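Local atomic coordinates of insect group II chitinase (Ostrinia furnacalis, PDB entry 5Y2A), a protein that probably hydrolyses chitin, as the second catalytic domain of an insect group II chitinase of glycoside hydrolase family 18. Residues Phe39-Ser51 with Lys90-Phe104. Sequence-based numbering, arbitrary orientation.
Sequences FAVLDKEELVIKS and KYSRLVNNVSARRKF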
# COMPACT_ATOMS: atom_id res chain seq x y z
N PHE A 39 13.49 7.45 5.89
CA PHE A 39 13.43 8.78 5.27
C PHE A 39 12.93 9.80 6.29
O PHE A 39 12.08 9.48 7.13
CB PHE A 39 12.46 8.84 4.09
CG PHE A 39 12.94 8.19 2.83
CD1 PHE A 39 14.00 8.73 2.11
CD2 PHE A 39 12.30 7.07 2.32
CE1 PHE A 39 14.43 8.14 0.93
CE2 PHE A 39 12.72 6.47 1.14
CZ PHE A 39 13.79 7.02 0.45
N ALA A 40 13.40 11.04 6.18
CA ALA A 40 12.66 12.17 6.72
C ALA A 40 11.67 12.66 5.67
O ALA A 40 11.74 12.28 4.49
CB ALA A 40 13.60 13.29 7.17
N VAL A 41 10.73 13.52 6.08
CA VAL A 41 9.68 13.99 5.20
C VAL A 41 9.56 15.51 5.28
O VAL A 41 10.11 16.16 6.17
CB VAL A 41 8.33 13.31 5.49
CG1 VAL A 41 8.43 11.83 5.18
CG2 VAL A 41 7.92 13.52 6.94
N LEU A 42 8.86 16.07 4.29
CA LEU A 42 8.63 17.51 4.21
C LEU A 42 7.30 17.85 4.87
O LEU A 42 6.26 17.33 4.46
CB LEU A 42 8.63 17.97 2.76
CG LEU A 42 8.59 19.49 2.51
CD1 LEU A 42 9.91 20.11 2.96
CD2 LEU A 42 8.32 19.79 1.05
N ASP A 43 7.34 18.70 5.90
CA ASP A 43 6.09 19.13 6.51
C ASP A 43 5.23 19.87 5.49
O ASP A 43 5.69 20.80 4.83
CB ASP A 43 6.35 20.04 7.71
CG ASP A 43 5.08 20.36 8.48
OD1 ASP A 43 4.53 19.43 9.12
OD2 ASP A 43 4.60 21.51 8.41
N LYS A 44 3.97 19.44 5.36
CA LYS A 44 3.09 20.00 4.34
C LYS A 44 2.86 21.49 4.55
O LYS A 44 2.73 22.24 3.58
CB LYS A 44 1.75 19.25 4.36
CG LYS A 44 0.72 19.74 3.36
CD LYS A 44 -0.65 19.15 3.68
CE LYS A 44 -1.65 19.39 2.55
NZ LYS A 44 -3.03 19.03 2.97
N GLU A 45 2.79 21.92 5.81
CA GLU A 45 2.47 23.30 6.16
C GLU A 45 3.70 24.20 6.19
O GLU A 45 3.73 25.24 5.52
CB GLU A 45 1.78 23.33 7.52
CG GLU A 45 0.48 22.55 7.55
CD GLU A 45 -0.55 23.17 6.64
OE1 GLU A 45 -0.55 24.41 6.50
OE2 GLU A 45 -1.36 22.42 6.06
N GLU A 46 4.73 23.79 6.92
CA GLU A 46 5.91 24.62 7.12
C GLU A 46 6.94 24.49 6.01
O GLU A 46 7.82 25.35 5.90
CB GLU A 46 6.56 24.29 8.46
CG GLU A 46 5.62 24.47 9.65
CD GLU A 46 5.13 25.89 9.80
OE1 GLU A 46 5.82 26.82 9.33
OE2 GLU A 46 4.04 26.08 10.39
N LEU A 47 6.85 23.43 5.20
CA LEU A 47 7.80 23.16 4.13
C LEU A 47 9.23 23.12 4.67
O LEU A 47 10.15 23.74 4.12
CB LEU A 47 7.66 24.18 3.00
CG LEU A 47 6.27 24.29 2.35
CD1 LEU A 47 6.28 25.35 1.27
CD2 LEU A 47 5.79 22.96 1.79
N VAL A 48 9.42 22.36 5.75
CA VAL A 48 10.74 22.09 6.31
C VAL A 48 10.83 20.61 6.64
O VAL A 48 9.82 19.91 6.76
CB VAL A 48 11.06 22.93 7.57
CG1 VAL A 48 11.05 24.42 7.26
CG2 VAL A 48 10.10 22.59 8.69
N ILE A 49 12.07 20.13 6.81
CA ILE A 49 12.31 18.74 7.17
C ILE A 49 11.68 18.43 8.52
O ILE A 49 11.76 19.22 9.47
CB ILE A 49 13.82 18.46 7.21
CG1 ILE A 49 14.44 18.59 5.82
CG2 ILE A 49 14.10 17.10 7.84
CD1 ILE A 49 15.96 18.58 5.83
N LYS A 50 11.05 17.26 8.61
CA LYS A 50 10.60 16.74 9.90
C LYS A 50 10.77 15.23 9.90
O LYS A 50 10.81 14.58 8.85
CB LYS A 50 9.15 17.11 10.21
CG LYS A 50 8.10 16.30 9.45
CD LYS A 50 6.70 16.55 10.01
CE LYS A 50 5.64 15.96 9.08
NZ LYS A 50 4.26 16.38 9.44
N SER A 51 10.90 14.67 11.10
CA SER A 51 10.96 13.23 11.24
C SER A 51 9.63 12.61 10.83
O SER A 51 8.56 13.14 11.14
CB SER A 51 11.30 12.85 12.68
OG SER A 51 11.07 11.47 12.92
N LYS A 90 3.64 19.61 -2.43
CA LYS A 90 4.36 20.34 -1.39
C LYS A 90 5.81 20.61 -1.77
O LYS A 90 6.34 21.69 -1.50
CB LYS A 90 4.26 19.61 -0.05
CG LYS A 90 4.85 18.21 0.01
CD LYS A 90 4.66 17.62 1.41
CE LYS A 90 5.13 16.18 1.49
NZ LYS A 90 4.92 15.61 2.86
N TYR A 91 6.47 19.64 -2.41
CA TYR A 91 7.84 19.91 -2.86
C TYR A 91 7.85 20.96 -3.96
O TYR A 91 8.74 21.81 -4.01
CB TYR A 91 8.50 18.62 -3.34
CG TYR A 91 8.91 17.71 -2.20
CD1 TYR A 91 10.15 17.85 -1.58
CD2 TYR A 91 8.05 16.73 -1.73
CE1 TYR A 91 10.52 17.03 -0.53
CE2 TYR A 91 8.41 15.90 -0.68
CZ TYR A 91 9.64 16.06 -0.09
OH TYR A 91 10.01 15.24 0.96
N SER A 92 6.86 20.93 -4.86
CA SER A 92 6.76 21.96 -5.89
C SER A 92 6.50 23.33 -5.28
O SER A 92 7.05 24.34 -5.73
CB SER A 92 5.66 21.61 -6.89
OG SER A 92 5.61 22.55 -7.95
N ARG A 93 5.65 23.38 -4.24
CA ARG A 93 5.40 24.65 -3.57
C ARG A 93 6.67 25.17 -2.89
O ARG A 93 6.89 26.38 -2.84
CB ARG A 93 4.27 24.51 -2.55
CG ARG A 93 2.91 24.22 -3.20
CD ARG A 93 1.75 24.35 -2.21
NE ARG A 93 1.70 23.30 -1.20
CZ ARG A 93 2.08 23.46 0.07
NH1 ARG A 93 2.55 24.63 0.48
NH2 ARG A 93 1.99 22.45 0.92
N LEU A 94 7.51 24.26 -2.40
CA LEU A 94 8.77 24.67 -1.78
C LEU A 94 9.72 25.27 -2.82
O LEU A 94 10.19 26.40 -2.67
CB LEU A 94 9.41 23.48 -1.06
CG LEU A 94 10.89 23.61 -0.67
CD1 LEU A 94 11.11 24.76 0.29
CD2 LEU A 94 11.41 22.30 -0.07
N VAL A 95 10.03 24.51 -3.88
CA VAL A 95 11.10 24.94 -4.77
C VAL A 95 10.70 26.13 -5.63
O VAL A 95 11.58 26.85 -6.13
CB VAL A 95 11.60 23.77 -5.66
CG1 VAL A 95 12.02 22.58 -4.80
CG2 VAL A 95 10.55 23.37 -6.69
N ASN A 96 9.41 26.39 -5.81
CA ASN A 96 8.95 27.49 -6.65
C ASN A 96 8.74 28.78 -5.86
O ASN A 96 8.26 29.77 -6.44
CB ASN A 96 7.66 27.12 -7.37
CG ASN A 96 7.89 26.23 -8.57
OD1 ASN A 96 8.31 26.70 -9.63
ND2 ASN A 96 7.62 24.94 -8.42
N ASN A 97 9.07 28.81 -4.58
CA ASN A 97 8.92 30.00 -3.75
C ASN A 97 10.27 30.33 -3.13
O ASN A 97 10.81 29.54 -2.35
CB ASN A 97 7.86 29.80 -2.66
CG ASN A 97 7.54 31.08 -1.91
OD1 ASN A 97 8.28 31.50 -1.02
ND2 ASN A 97 6.44 31.72 -2.28
N VAL A 98 10.80 31.51 -3.48
CA VAL A 98 12.14 31.90 -3.07
C VAL A 98 12.25 31.95 -1.55
O VAL A 98 13.24 31.48 -0.97
CB VAL A 98 12.52 33.24 -3.72
CG1 VAL A 98 13.90 33.69 -3.28
CG2 VAL A 98 12.46 33.13 -5.22
N SER A 99 11.25 32.53 -0.88
CA SER A 99 11.32 32.66 0.57
C SER A 99 11.20 31.31 1.26
O SER A 99 11.80 31.10 2.32
CB SER A 99 10.21 33.60 1.07
OG SER A 99 10.50 34.95 0.76
N ALA A 100 10.42 30.39 0.68
CA ALA A 100 10.30 29.05 1.26
C ALA A 100 11.62 28.29 1.17
O ALA A 100 12.01 27.61 2.12
CB ALA A 100 9.18 28.29 0.57
N ARG A 101 12.31 28.39 0.03
CA ARG A 101 13.60 27.72 -0.11
C ARG A 101 14.57 28.22 0.94
O ARG A 101 15.31 27.42 1.53
CB ARG A 101 14.17 27.94 -1.51
CG ARG A 101 13.34 27.32 -2.61
CD ARG A 101 14.18 27.10 -3.86
NE ARG A 101 14.89 28.30 -4.29
CZ ARG A 101 14.46 29.11 -5.26
NH1 ARG A 101 13.33 28.85 -5.90
NH2 ARG A 101 15.18 30.18 -5.59
N ARG A 102 14.57 29.52 1.20
CA ARG A 102 15.50 30.09 2.18
C ARG A 102 15.20 29.57 3.58
O ARG A 102 16.11 29.17 4.31
CB ARG A 102 15.43 31.62 2.13
CG ARG A 102 16.32 32.29 3.14
CD ARG A 102 17.76 31.84 2.96
NE ARG A 102 18.65 32.40 3.97
CZ ARG A 102 19.89 31.97 4.18
NH1 ARG A 102 20.40 30.98 3.46
NH2 ARG A 102 20.63 32.54 5.13
N LYS A 103 13.92 29.57 3.97
CA LYS A 103 13.52 28.98 5.24
C LYS A 103 13.92 27.51 5.32
O LYS A 103 14.42 27.05 6.35
CB LYS A 103 12.01 29.15 5.41
CG LYS A 103 11.39 28.57 6.67
CD LYS A 103 9.87 28.58 6.54
CE LYS A 103 9.18 27.91 7.71
NZ LYS A 103 7.71 27.79 7.47
N PHE A 104 13.72 26.76 4.23
CA PHE A 104 14.08 25.34 4.22
C PHE A 104 15.56 25.15 4.48
O PHE A 104 15.96 24.31 5.31
CB PHE A 104 13.68 24.73 2.87
CG PHE A 104 14.09 23.29 2.71
CD1 PHE A 104 15.34 22.95 2.21
CD2 PHE A 104 13.22 22.27 3.06
CE1 PHE A 104 15.72 21.63 2.07
CE2 PHE A 104 13.58 20.94 2.92
CZ PHE A 104 14.84 20.62 2.42
O HOH W 1 2.19 25.33 3.10
O HOH W 2 5.41 27.60 5.15
O HOH W 3 10.06 26.60 3.90
O HOH W 4 14.16 21.96 6.48
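K90 NZ donates to L42 O at 2.7 Å, in the carbonyl plane. Its CG sits between the backbone N and the carbonyl carbon (chi1 61°), and from there the extended chain runs to the end of strand 39-42. D85 takes a salt bridge from the same ammonium, and also bonds Y91 OH and L42 N. Replacing K90 by alanine would probably leave L42 O without this donor and take from D85 this charged partner. R93 serves the carbonyl two residues on: NH2 donates to K44 O at 2.8 Å, in the guanidinium plane. R93 NH1 donates to water 1, which links it to E45 O, while NE pairs with D89. K103 NZ grips E46 twice, at the backbone O (2.9 Å) and at OE1 (2.8 Å), the latter as a salt bridge. Water 4 accepts from I49 N and donates to F104 O. Apolar side chains make up the rest of the contact. L42 CD2 sits over the face of the Y91 ring in a CH-pi contact, 3.8 Å from its centroid. L42 CD1 meets the edge of the F104 ring, and I49 CG1 approaches that ring obliquely. L47 CD1 packs against both L94 and A100. D43 OD2 accepts from E46 N, an Asx motif. The contact joins the hairpin of strands 34-42 and 49-51 to the helices that follow strand 75-81, in the TIM barrel of family 18 chitinases.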